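PDB 2D69: ribulose bisphosphate carboxylase from Pyrococcus horikoshii, which probably catalyses the magnesium-dependent addition of carbon dioxide and water to ribulose 1,5-bisphosphate, giving two molecules of 3-phosphoglycerate in an archaeal AMP degradation pathway. Local coordinates for residues Val28-Glu33 and Ala84-Pro89; Asn117-Asp122 and Gly292-Ala297; Leu298-Arg303 and Asn330-Ser335; Ile310-Ala315 and Glu324-Ile329. All coordinates share one frame; numbering follows the deposited sequence.

Interaction 1: residues Val28-Glu33 and Ala84-Pro89; sequences VEYYFE and AKIAYP
Val28 and Tyr30 pair with Ile86 and Ala84 as antiparallel neighbours in the mixed beta-sheet of the Rubisco N-terminal domain, where strand 26-34 lies between strands 81-88 and 115-124. Both are hydrogen-bonded pairs, and the straightest of the four backbone bonds runs from Tyr30 N to Ala84 O (2.8 Å). Their side chains share a face with Phe32 and Tyr88, partly covered by Ile46 of helix 39-49. Ile86 CG1 stands anti to the carbonyl carbon (chi1 -56°) and the chain continues extended, which brings CD1 to 3.7 Å from Tyr30 CD2; the two side chains cross at about a right angle. Val28, branched at CB, serves both aromatics: CG1 lies over one face of the Tyr30 ring toward its rim, while CG2 is 3.6 Å from Tyr88 CE2. Tyr88 OH comes to the edge of the Tyr30 ring, but the two phenol oxygens are not bonded to each other; Tyr30 OH is engaged with Val105 O and Tyr88 OH with Ser50 OG. Ala84 is small enough to accept the edge of the Phe32 ring, with CE1 4.0 Å from its CB. On the opposite face Glu29 and Lys85 lie side by side, pointing the same way. Their charged atoms do not meet, Glu29 OE2 standing 4.6 Å from Lys85 NZ; Glu29 OE1 bonds His124 NE2 instead, while Glu29 OE2 touches Lys85 CE at 3.7 Å.

Interaction 2: residues Asn117-Asp122 and Gly292-Ala297; sequences NLRLLD and GITMLA. With SO4 (sulfate ion), chain G.
Arg119 and Leu120 pair in parallel with Gly292 and Ile293, the backbones laced by three hydrogen bonds, of which the last, from Thr294 N to Leu120 O, is 3.2 Å long. This parallel pairing adds strand 292-293 of the catalytic domain to the sheet of the N-terminal domain. Gly292 suits its place because, at its phi of 123°, a CB would be jammed against the preceding carbonyl oxygen. Thr294 is the N-cap of helix 295-305. Its OG1 sits between the backbone N and the carbonyl carbon (chi1 62°), from where it accepts from Ala297 N and donates to Leu121 O at 2.9 Å, approaching from above the carbonyl plane. Thr294 CG2 meanwhile covers the centre of one face of the Arg119 guanidinium, 3.6 Å from CZ, and touches Leu121 CD2. At the edge of that guanidinium, NH1 makes a weak hydrogen bond of 3.4 Å to O3 of a sulfate, probably from the crystallisation liquor. A valine in place of Thr294 would probably leave Leu121 O without its hydroxyl donor and Ala297 N with no side-chain cap. Asp122 rests its carboxylate on Leu296, OD2 lying 3.8 Å from CD2, while OD1 forms a salt bridge with Lys300. Threonine thus answers two needs at once, its hydroxyl tying the helix start to the strand and its methyl giving the arginine an apolar cover.

Interaction 3: residues Leu298-Arg303 and Asn330-Ser335; sequences LAKAAR and NDFLLS
The guanidinium of Arg303 and the ring of Phe332 meet with their planes 60° apart, NH1 lying over one ring face toward the rim, 4.1 Å from CE1. With Arg303 CZ 5.3 Å from the centroid of the Phe332 ring, any cation-pi attraction is at most weak. One face of the guanidinium carries Leu333 O, 3.4 Å from CZ, and its edge carries Ser335 O, which is gripped end-on by two nitrogens. The NH2 bond to this oxygen is 2.7 Å long and runs nearly along the C=O axis; NH1 adds a second at 3.0 Å. Phe332 O is close to NH1 but badly angled for a bond, and accepts instead from Ser335 N and OG. Arginine suits the site: its extended chain spans the gap between the helices, and its charge is likely to be welcomed by the carbonyls ending helix 323-334. At the edge of the Phe332 ring lies Ala299 O, while Lys300 crosses the ring at about a right angle. A bend at chi3 (-88°) sets Lys300 CE 3.5 Å from Phe332 CE1, and NZ goes on to Asp122 and Phe123 O. Deeper in, the small Ala299 admits Leu333, CB to CD2 being 4.1 Å. The two helix segments run nearly parallel, 16° apart, as successive outer helices of the alpha/beta barrel, and Ala302 and Leu333 both rest on Ile310 of the intervening strand 309-311.

Interaction 4: residues Ile310-Ala315 and Glu324-Ile329; sequences IHTGTA and EEIKRI
Ile326 and Ile329, on one side of helix 323-334, pack against Thr312-Thr314, the loop leaving strand 309-311 in the sixth beta-alpha unit of the TIM barrel. Ile326 CB points toward the loop and forks there, the work being done by the atoms beyond it. One branch, CG2, lies 3.9 Å from Gly313 O. The other starts at CG1, anti to the carbonyl carbon (chi1 -69°) and 3.9 Å from Thr312 O. The tip, CD1, lies across the backbone, 3.7 Å from Thr314 N and nearly as close to Thr314 O. Gly313 makes this possible: a CB there would stand only about 3.0 Å from Ile326 CD1, and its phi of 109° would also push that CB into the preceding carbonyl oxygen. Beside it, Thr312 and Ile329 slide past each other in opposite directions, their CG2 methyls 3.5 Å apart, while Thr312 OG1 is hydrogen-bonded to Asn330 ND2. An alanine in place of Ile326 would probably open a gap against Gly313 and Thr314 and leave this backbone freer to shift. No hydrogen bond joins the two segments, so their union rests on van der Waals packing, Ile326 against the backbone and the methyls of Thr312 and Ile329 against each other; this is consistent with holding the main chain in place between His311, a predicted substrate-binding residue, and Lys318, the predicted transition-state stabiliser.

The four contacts form a path from the N-terminal sheet into the barrel. Interactions 1 and 2 share that sheet, their centres 10 Å apart, with Glu29 O bonded to Leu121 N at 2.8 Å. Interaction 2 passes to interaction 3 along helix 295-305, where Asp122 OD1 meets Lys300 NZ in a salt bridge of 2.8 Å. Interactions 3 and 4 use successive parts of helix 323-334 and are joined by the 2.7 Å bond between Asn330 ND2 and Thr312 OG1. Met295 packs on Ile329, linking interaction 2 to interaction 4 directly. Interaction 4 holds the predicted substrate-binding residue His311, and the centre of interaction 1 lies about 23 Å from that of interaction 4.

Interaction 1: residues Val28-Glu33 and Ala84-Pro89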
# COMPACT_ATOMS: atom_id res chain seq x y z
N VAL A 28 -32.57 17.62 -27.14
CA VAL A 28 -31.56 17.63 -28.17
C VAL A 28 -32.18 18.18 -29.45
O VAL A 28 -33.32 17.84 -29.80
CB VAL A 28 -30.99 16.22 -28.39
CG1 VAL A 28 -29.97 16.24 -29.49
CG2 VAL A 28 -30.42 15.67 -27.10
N GLU A 29 -31.45 19.05 -30.13
CA GLU A 29 -31.87 19.62 -31.38
C GLU A 29 -31.05 19.00 -32.50
O GLU A 29 -29.82 19.00 -32.44
CB GLU A 29 -31.73 21.14 -31.37
CG GLU A 29 -32.23 21.82 -30.10
CD GLU A 29 -32.23 23.33 -30.18
OE1 GLU A 29 -31.68 23.99 -29.27
OE2 GLU A 29 -32.79 23.87 -31.16
N TYR A 30 -31.74 18.48 -33.51
CA TYR A 30 -31.14 17.89 -34.68
C TYR A 30 -31.59 18.59 -35.97
O TYR A 30 -32.77 18.97 -36.15
CB TYR A 30 -31.53 16.41 -34.79
CG TYR A 30 -31.08 15.47 -33.68
CD1 TYR A 30 -29.80 14.88 -33.71
CD2 TYR A 30 -31.92 15.15 -32.61
CE1 TYR A 30 -29.36 14.02 -32.70
CE2 TYR A 30 -31.50 14.28 -31.58
CZ TYR A 30 -30.23 13.70 -31.64
OH TYR A 30 -29.81 12.82 -30.67
N TYR A 31 -30.66 18.73 -36.91
CA TYR A 31 -31.02 18.98 -38.31
C TYR A 31 -31.01 17.64 -39.07
O TYR A 31 -30.11 16.83 -38.87
CB TYR A 31 -29.97 19.90 -38.97
CG TYR A 31 -30.11 19.99 -40.48
CD1 TYR A 31 -29.34 19.21 -41.32
CD2 TYR A 31 -31.05 20.82 -41.05
CE1 TYR A 31 -29.49 19.26 -42.74
CE2 TYR A 31 -31.21 20.91 -42.46
CZ TYR A 31 -30.42 20.12 -43.29
OH TYR A 31 -30.57 20.17 -44.67
N PHE A 32 -31.93 17.41 -39.99
CA PHE A 32 -31.83 16.19 -40.77
C PHE A 32 -32.48 16.33 -42.13
O PHE A 32 -33.19 17.28 -42.37
CB PHE A 32 -32.44 14.98 -39.99
CG PHE A 32 -33.94 15.03 -39.87
CD1 PHE A 32 -34.53 15.67 -38.80
CD2 PHE A 32 -34.76 14.45 -40.84
CE1 PHE A 32 -35.92 15.74 -38.70
CE2 PHE A 32 -36.14 14.54 -40.74
CZ PHE A 32 -36.72 15.18 -39.66
N GLU A 33 -32.20 15.38 -43.02
CA GLU A 33 -32.85 15.26 -44.32
C GLU A 33 -33.30 13.79 -44.44
O GLU A 33 -32.47 12.90 -44.29
CB GLU A 33 -31.85 15.63 -45.44
CG GLU A 33 -31.19 17.00 -45.25
CD GLU A 33 -30.04 17.29 -46.20
OE1 GLU A 33 -29.70 16.39 -47.03
OE2 GLU A 33 -29.45 18.42 -46.11
N ALA A 84 -35.60 18.95 -35.84
CA ALA A 84 -36.39 18.36 -34.76
C ALA A 84 -35.76 18.69 -33.41
O ALA A 84 -34.55 18.73 -33.29
CB ALA A 84 -36.47 16.87 -34.91
N LYS A 85 -36.61 18.93 -32.41
CA LYS A 85 -36.17 18.98 -31.04
C LYS A 85 -36.81 17.80 -30.38
O LYS A 85 -37.99 17.51 -30.59
CB LYS A 85 -36.60 20.27 -30.35
CG LYS A 85 -36.27 21.52 -31.12
CD LYS A 85 -36.59 22.76 -30.29
CE LYS A 85 -36.49 24.06 -31.11
NZ LYS A 85 -37.14 25.22 -30.43
N ILE A 86 -36.03 17.10 -29.58
CA ILE A 86 -36.46 15.84 -28.98
C ILE A 86 -36.20 15.90 -27.49
O ILE A 86 -35.17 16.45 -27.05
CB ILE A 86 -35.72 14.64 -29.62
CG1 ILE A 86 -35.94 14.62 -31.16
CG2 ILE A 86 -36.23 13.34 -28.99
CD1 ILE A 86 -35.14 13.49 -31.92
N ALA A 87 -37.16 15.40 -26.73
CA ALA A 87 -37.12 15.41 -25.29
C ALA A 87 -36.87 14.02 -24.72
O ALA A 87 -37.50 13.07 -25.14
CB ALA A 87 -38.41 15.97 -24.73
N TYR A 88 -35.97 13.98 -23.73
CA TYR A 88 -35.43 12.76 -23.11
C TYR A 88 -35.60 12.78 -21.60
O TYR A 88 -35.06 13.67 -20.94
CB TYR A 88 -33.92 12.63 -23.40
CG TYR A 88 -33.61 12.47 -24.89
CD1 TYR A 88 -33.39 11.22 -25.44
CD2 TYR A 88 -33.56 13.57 -25.75
CE1 TYR A 88 -33.12 11.07 -26.78
CE2 TYR A 88 -33.26 13.45 -27.06
CZ TYR A 88 -33.06 12.19 -27.59
OH TYR A 88 -32.81 12.10 -28.92
N PRO A 89 -36.31 11.80 -21.06
CA PRO A 89 -36.36 11.61 -19.62
C PRO A 89 -35.04 11.11 -19.06
O PRO A 89 -34.30 10.36 -19.73
CB PRO A 89 -37.48 10.58 -19.44
CG PRO A 89 -37.42 9.80 -20.65
CD PRO A 89 -37.06 10.76 -21.77

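Interaction 2: residues Asn117-Asp122 and Gly292-Ala297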
# COMPACT_ATOMS: atom_id res chain seq x y z
N ASN A 117 -28.82 12.77 -44.10
CA ASN A 117 -27.84 13.53 -43.34
C ASN A 117 -28.42 13.79 -41.94
O ASN A 117 -29.62 13.96 -41.80
CB ASN A 117 -27.59 14.88 -44.00
CG ASN A 117 -26.68 14.79 -45.23
OD1 ASN A 117 -25.53 14.35 -45.14
ND2 ASN A 117 -27.22 15.17 -46.40
N LEU A 118 -27.55 13.94 -40.93
CA LEU A 118 -27.98 14.11 -39.57
C LEU A 118 -26.91 14.91 -38.83
O LEU A 118 -25.75 14.51 -38.84
CB LEU A 118 -28.23 12.77 -38.85
CG LEU A 118 -28.61 12.94 -37.36
CD1 LEU A 118 -29.98 13.55 -37.18
CD2 LEU A 118 -28.52 11.66 -36.57
N ARG A 119 -27.32 16.01 -38.20
CA ARG A 119 -26.39 16.85 -37.46
C ARG A 119 -26.97 17.11 -36.12
O ARG A 119 -28.09 17.57 -36.03
CB ARG A 119 -26.18 18.16 -38.21
CG ARG A 119 -24.88 18.86 -37.84
CD ARG A 119 -24.69 20.24 -38.49
NE ARG A 119 -23.31 20.68 -38.36
CZ ARG A 119 -22.88 21.93 -38.50
NH1 ARG A 119 -23.72 22.94 -38.71
NH2 ARG A 119 -21.58 22.19 -38.38
N LEU A 120 -26.20 16.88 -35.05
CA LEU A 120 -26.64 17.25 -33.74
C LEU A 120 -26.25 18.70 -33.53
O LEU A 120 -25.08 19.01 -33.54
CB LEU A 120 -25.99 16.31 -32.74
CG LEU A 120 -25.86 16.47 -31.21
CD1 LEU A 120 -26.37 17.72 -30.57
CD2 LEU A 120 -26.41 15.24 -30.53
N LEU A 121 -27.23 19.58 -33.35
CA LEU A 121 -27.01 21.02 -33.30
C LEU A 121 -26.70 21.56 -31.92
O LEU A 121 -25.85 22.43 -31.77
CB LEU A 121 -28.22 21.76 -33.85
CG LEU A 121 -28.63 21.38 -35.24
CD1 LEU A 121 -29.88 22.20 -35.66
CD2 LEU A 121 -27.45 21.59 -36.21
N ASP A 122 -27.41 21.06 -30.92
CA ASP A 122 -27.28 21.52 -29.54
C ASP A 122 -28.03 20.57 -28.63
O ASP A 122 -28.90 19.83 -29.07
CB ASP A 122 -27.90 22.94 -29.40
CG ASP A 122 -27.31 23.77 -28.24
OD1 ASP A 122 -26.45 23.28 -27.50
OD2 ASP A 122 -27.66 24.95 -28.00
N GLY A 292 -23.14 15.57 -38.80
CA GLY A 292 -22.15 15.50 -37.75
C GLY A 292 -22.57 16.12 -36.45
O GLY A 292 -23.71 16.05 -36.04
N ILE A 293 -21.62 16.68 -35.75
CA ILE A 293 -21.89 17.31 -34.47
C ILE A 293 -21.30 18.71 -34.57
O ILE A 293 -20.18 18.88 -35.05
CB ILE A 293 -21.21 16.53 -33.35
CG1 ILE A 293 -21.61 15.05 -33.36
CG2 ILE A 293 -21.53 17.15 -31.97
CD1 ILE A 293 -20.78 14.26 -32.35
N THR A 294 -22.04 19.72 -34.13
CA THR A 294 -21.55 21.09 -34.25
C THR A 294 -20.48 21.37 -33.23
O THR A 294 -20.43 20.71 -32.20
CB THR A 294 -22.66 22.10 -34.04
OG1 THR A 294 -23.19 21.96 -32.71
CG2 THR A 294 -23.83 21.87 -35.01
N MET A 295 -19.64 22.37 -33.50
CA MET A 295 -18.62 22.81 -32.57
C MET A 295 -19.27 23.33 -31.29
O MET A 295 -18.70 23.19 -30.22
CB MET A 295 -17.68 23.90 -33.17
CG MET A 295 -16.53 24.31 -32.22
SD MET A 295 -15.42 22.91 -31.87
CE MET A 295 -15.11 23.11 -30.16
N LEU A 296 -20.48 23.89 -31.40
CA LEU A 296 -21.21 24.39 -30.24
C LEU A 296 -21.53 23.26 -29.23
O LEU A 296 -21.36 23.43 -28.01
CB LEU A 296 -22.51 25.07 -30.67
CG LEU A 296 -23.49 25.44 -29.54
CD1 LEU A 296 -22.78 26.41 -28.59
CD2 LEU A 296 -24.75 26.08 -30.10
N ALA A 297 -21.95 22.10 -29.74
CA ALA A 297 -22.31 20.97 -28.89
C ALA A 297 -21.08 20.36 -28.23
O ALA A 297 -21.07 20.05 -27.05
CB ALA A 297 -23.05 19.92 -29.70
S SO4 G . -27.73 23.70 -40.82
O1 SO4 G . -26.98 23.75 -42.08
O2 SO4 G . -28.96 22.95 -41.02
O3 SO4 G . -26.92 23.02 -39.80
O4 SO4 G . -28.09 25.06 -40.43

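Interaction 3: residues Leu298-Arg303 and Asn330-Ser335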
# COMPACT_ATOMS: atom_id res chain seq x y z
N LEU A 298 -20.03 20.22 -29.02
CA LEU A 298 -18.75 19.75 -28.54
C LEU A 298 -18.28 20.66 -27.46
O LEU A 298 -17.88 20.21 -26.41
CB LEU A 298 -17.74 19.79 -29.65
CG LEU A 298 -16.58 18.83 -29.69
CD1 LEU A 298 -15.96 18.85 -31.11
CD2 LEU A 298 -15.54 19.22 -28.68
N ALA A 299 -18.36 21.96 -27.71
CA ALA A 299 -17.91 22.95 -26.75
C ALA A 299 -18.71 22.88 -25.45
O ALA A 299 -18.18 23.14 -24.37
CB ALA A 299 -18.02 24.35 -27.35
N LYS A 300 -20.00 22.60 -25.56
CA LYS A 300 -20.88 22.54 -24.41
C LYS A 300 -20.51 21.33 -23.55
O LYS A 300 -20.43 21.42 -22.34
CB LYS A 300 -22.35 22.46 -24.86
CG LYS A 300 -23.37 22.30 -23.77
CD LYS A 300 -24.78 22.58 -24.26
CE LYS A 300 -25.21 24.06 -24.18
NZ LYS A 300 -26.57 24.26 -24.91
N ALA A 301 -20.38 20.18 -24.18
CA ALA A 301 -19.85 19.01 -23.47
C ALA A 301 -18.53 19.32 -22.78
O ALA A 301 -18.33 18.97 -21.60
CB ALA A 301 -19.71 17.85 -24.40
N ALA A 302 -17.61 19.98 -23.48
CA ALA A 302 -16.29 20.15 -22.94
C ALA A 302 -16.34 21.12 -21.74
O ALA A 302 -15.58 20.94 -20.78
CB ALA A 302 -15.30 20.67 -24.04
N ARG A 303 -17.21 22.15 -21.82
CA ARG A 303 -17.38 23.08 -20.70
C ARG A 303 -18.01 22.39 -19.48
O ARG A 303 -17.63 22.64 -18.33
CB ARG A 303 -18.24 24.26 -21.15
CG ARG A 303 -18.51 25.25 -20.03
CD ARG A 303 -19.08 26.57 -20.47
NE ARG A 303 -19.30 27.39 -19.30
CZ ARG A 303 -20.19 28.37 -19.19
NH1 ARG A 303 -20.97 28.70 -20.23
NH2 ARG A 303 -20.29 29.06 -18.05
N ASN A 330 -18.51 31.45 -28.68
CA ASN A 330 -17.81 32.19 -27.63
C ASN A 330 -18.79 32.72 -26.60
O ASN A 330 -18.48 32.73 -25.40
CB ASN A 330 -17.01 33.39 -28.19
CG ASN A 330 -15.71 32.99 -28.94
OD1 ASN A 330 -14.91 33.87 -29.29
ND2 ASN A 330 -15.51 31.71 -29.21
N ASP A 331 -19.96 33.19 -27.08
CA ASP A 331 -21.00 33.73 -26.22
C ASP A 331 -21.46 32.66 -25.24
O ASP A 331 -21.61 32.91 -24.06
CB ASP A 331 -22.23 34.22 -27.04
CG ASP A 331 -21.98 35.57 -27.72
OD1 ASP A 331 -22.89 36.01 -28.46
OD2 ASP A 331 -20.93 36.24 -27.61
N PHE A 332 -21.72 31.46 -25.75
CA PHE A 332 -22.00 30.32 -24.89
C PHE A 332 -20.87 30.04 -23.90
O PHE A 332 -21.11 29.94 -22.71
CB PHE A 332 -22.26 29.05 -25.70
CG PHE A 332 -22.13 27.84 -24.86
CD1 PHE A 332 -23.11 27.55 -23.90
CD2 PHE A 332 -20.97 27.05 -24.91
CE1 PHE A 332 -22.94 26.49 -23.01
CE2 PHE A 332 -20.81 25.95 -24.04
CZ PHE A 332 -21.81 25.67 -23.09
N LEU A 333 -19.64 29.91 -24.37
CA LEU A 333 -18.52 29.61 -23.48
C LEU A 333 -18.44 30.59 -22.30
O LEU A 333 -18.07 30.18 -21.16
CB LEU A 333 -17.20 29.59 -24.22
CG LEU A 333 -17.00 28.36 -25.15
CD1 LEU A 333 -15.70 28.53 -25.89
CD2 LEU A 333 -16.96 27.04 -24.42
N LEU A 334 -18.81 31.85 -22.55
CA LEU A 334 -18.64 32.87 -21.53
C LEU A 334 -19.92 33.16 -20.77
O LEU A 334 -19.89 33.93 -19.84
CB LEU A 334 -18.12 34.18 -22.16
CG LEU A 334 -16.69 34.20 -22.67
CD1 LEU A 334 -16.51 35.41 -23.60
CD2 LEU A 334 -15.71 34.24 -21.52
N SER A 335 -21.04 32.54 -21.15
CA SER A 335 -22.33 32.84 -20.56
C SER A 335 -22.44 32.21 -19.18
O SER A 335 -21.78 31.22 -18.86
CB SER A 335 -23.49 32.29 -21.42
OG SER A 335 -23.43 30.87 -21.44

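Interaction 4: residues Ile310-Ala315 and Glu324-Ile329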
# COMPACT_ATOMS: atom_id res chain seq x y z
N ILE A 310 -10.72 26.68 -24.65
CA ILE A 310 -10.86 25.81 -25.84
C ILE A 310 -10.85 26.66 -27.11
O ILE A 310 -11.40 27.78 -27.13
CB ILE A 310 -12.16 24.94 -25.76
CG1 ILE A 310 -12.24 23.93 -26.89
CG2 ILE A 310 -13.37 25.80 -25.79
CD1 ILE A 310 -13.30 22.89 -26.69
N HIS A 311 -10.19 26.12 -28.14
CA HIS A 311 -10.10 26.73 -29.46
C HIS A 311 -11.47 26.79 -30.05
O HIS A 311 -12.13 25.78 -30.05
CB HIS A 311 -9.22 25.85 -30.39
CG HIS A 311 -7.75 25.89 -30.06
ND1 HIS A 311 -6.90 26.87 -30.53
CD2 HIS A 311 -6.97 25.04 -29.33
CE1 HIS A 311 -5.68 26.65 -30.07
NE2 HIS A 311 -5.69 25.54 -29.36
N THR A 312 -11.90 27.95 -30.56
CA THR A 312 -13.17 28.07 -31.31
C THR A 312 -13.12 28.58 -32.79
O THR A 312 -14.16 28.52 -33.46
CB THR A 312 -14.13 28.97 -30.57
OG1 THR A 312 -13.48 30.22 -30.32
CG2 THR A 312 -14.43 28.40 -29.15
N GLY A 313 -11.98 29.10 -33.26
CA GLY A 313 -11.90 29.79 -34.58
C GLY A 313 -11.69 31.31 -34.49
O GLY A 313 -11.77 31.84 -33.39
N THR A 314 -11.43 32.02 -35.61
CA THR A 314 -11.27 33.52 -35.62
C THR A 314 -11.81 34.27 -36.85
O THR A 314 -12.15 33.65 -37.87
CB THR A 314 -9.81 33.92 -35.57
OG1 THR A 314 -9.10 33.36 -36.70
CG2 THR A 314 -9.17 33.37 -34.33
N ALA A 315 -11.80 35.61 -36.74
CA ALA A 315 -12.13 36.50 -37.85
C ALA A 315 -10.93 37.40 -38.24
O ALA A 315 -10.57 38.42 -37.61
CB ALA A 315 -13.39 37.31 -37.56
N GLU A 324 -20.77 34.58 -37.47
CA GLU A 324 -21.98 34.24 -36.71
C GLU A 324 -21.80 32.98 -35.82
O GLU A 324 -22.13 33.00 -34.63
CB GLU A 324 -23.16 33.96 -37.64
CG GLU A 324 -23.47 35.07 -38.64
CD GLU A 324 -24.24 36.24 -38.02
OE1 GLU A 324 -25.51 36.20 -38.07
OE2 GLU A 324 -23.59 37.20 -37.53
N GLU A 325 -21.30 31.90 -36.41
CA GLU A 325 -21.10 30.63 -35.69
C GLU A 325 -20.10 30.80 -34.57
O GLU A 325 -20.31 30.32 -33.48
CB GLU A 325 -20.61 29.51 -36.64
CG GLU A 325 -20.23 28.21 -35.91
CD GLU A 325 -19.95 27.02 -36.85
OE1 GLU A 325 -19.31 27.23 -37.92
OE2 GLU A 325 -20.37 25.88 -36.51
N ILE A 326 -19.00 31.50 -34.84
CA ILE A 326 -17.94 31.60 -33.87
C ILE A 326 -18.37 32.43 -32.69
O ILE A 326 -18.11 32.05 -31.53
CB ILE A 326 -16.70 32.17 -34.50
CG1 ILE A 326 -16.13 31.14 -35.49
CG2 ILE A 326 -15.65 32.50 -33.39
CD1 ILE A 326 -15.04 31.70 -36.35
N LYS A 327 -19.03 33.54 -32.99
CA LYS A 327 -19.55 34.42 -31.96
C LYS A 327 -20.59 33.69 -31.09
O LYS A 327 -20.64 33.91 -29.91
CB LYS A 327 -20.16 35.68 -32.58
CG LYS A 327 -20.56 36.73 -31.53
CD LYS A 327 -19.31 37.26 -30.75
CE LYS A 327 -19.62 38.55 -29.92
NZ LYS A 327 -20.71 38.34 -28.90
N ARG A 328 -21.40 32.81 -31.68
CA ARG A 328 -22.35 32.02 -30.92
C ARG A 328 -21.59 31.11 -29.91
O ARG A 328 -21.93 31.08 -28.72
CB ARG A 328 -23.23 31.17 -31.86
CG ARG A 328 -24.38 30.41 -31.16
CD ARG A 328 -25.23 29.48 -32.08
NE ARG A 328 -25.21 29.97 -33.46
CZ ARG A 328 -25.90 31.02 -33.92
NH1 ARG A 328 -26.71 31.69 -33.10
NH2 ARG A 328 -25.79 31.39 -35.20
N ILE A 329 -20.56 30.43 -30.39
CA ILE A 329 -19.80 29.56 -29.53
C ILE A 329 -19.16 30.32 -28.39
O ILE A 329 -19.26 29.87 -27.23
CB ILE A 329 -18.77 28.77 -30.31
CG1 ILE A 329 -19.51 27.87 -31.31
CG2 ILE A 329 -17.93 27.89 -29.36
CD1 ILE A 329 -18.68 27.32 -32.40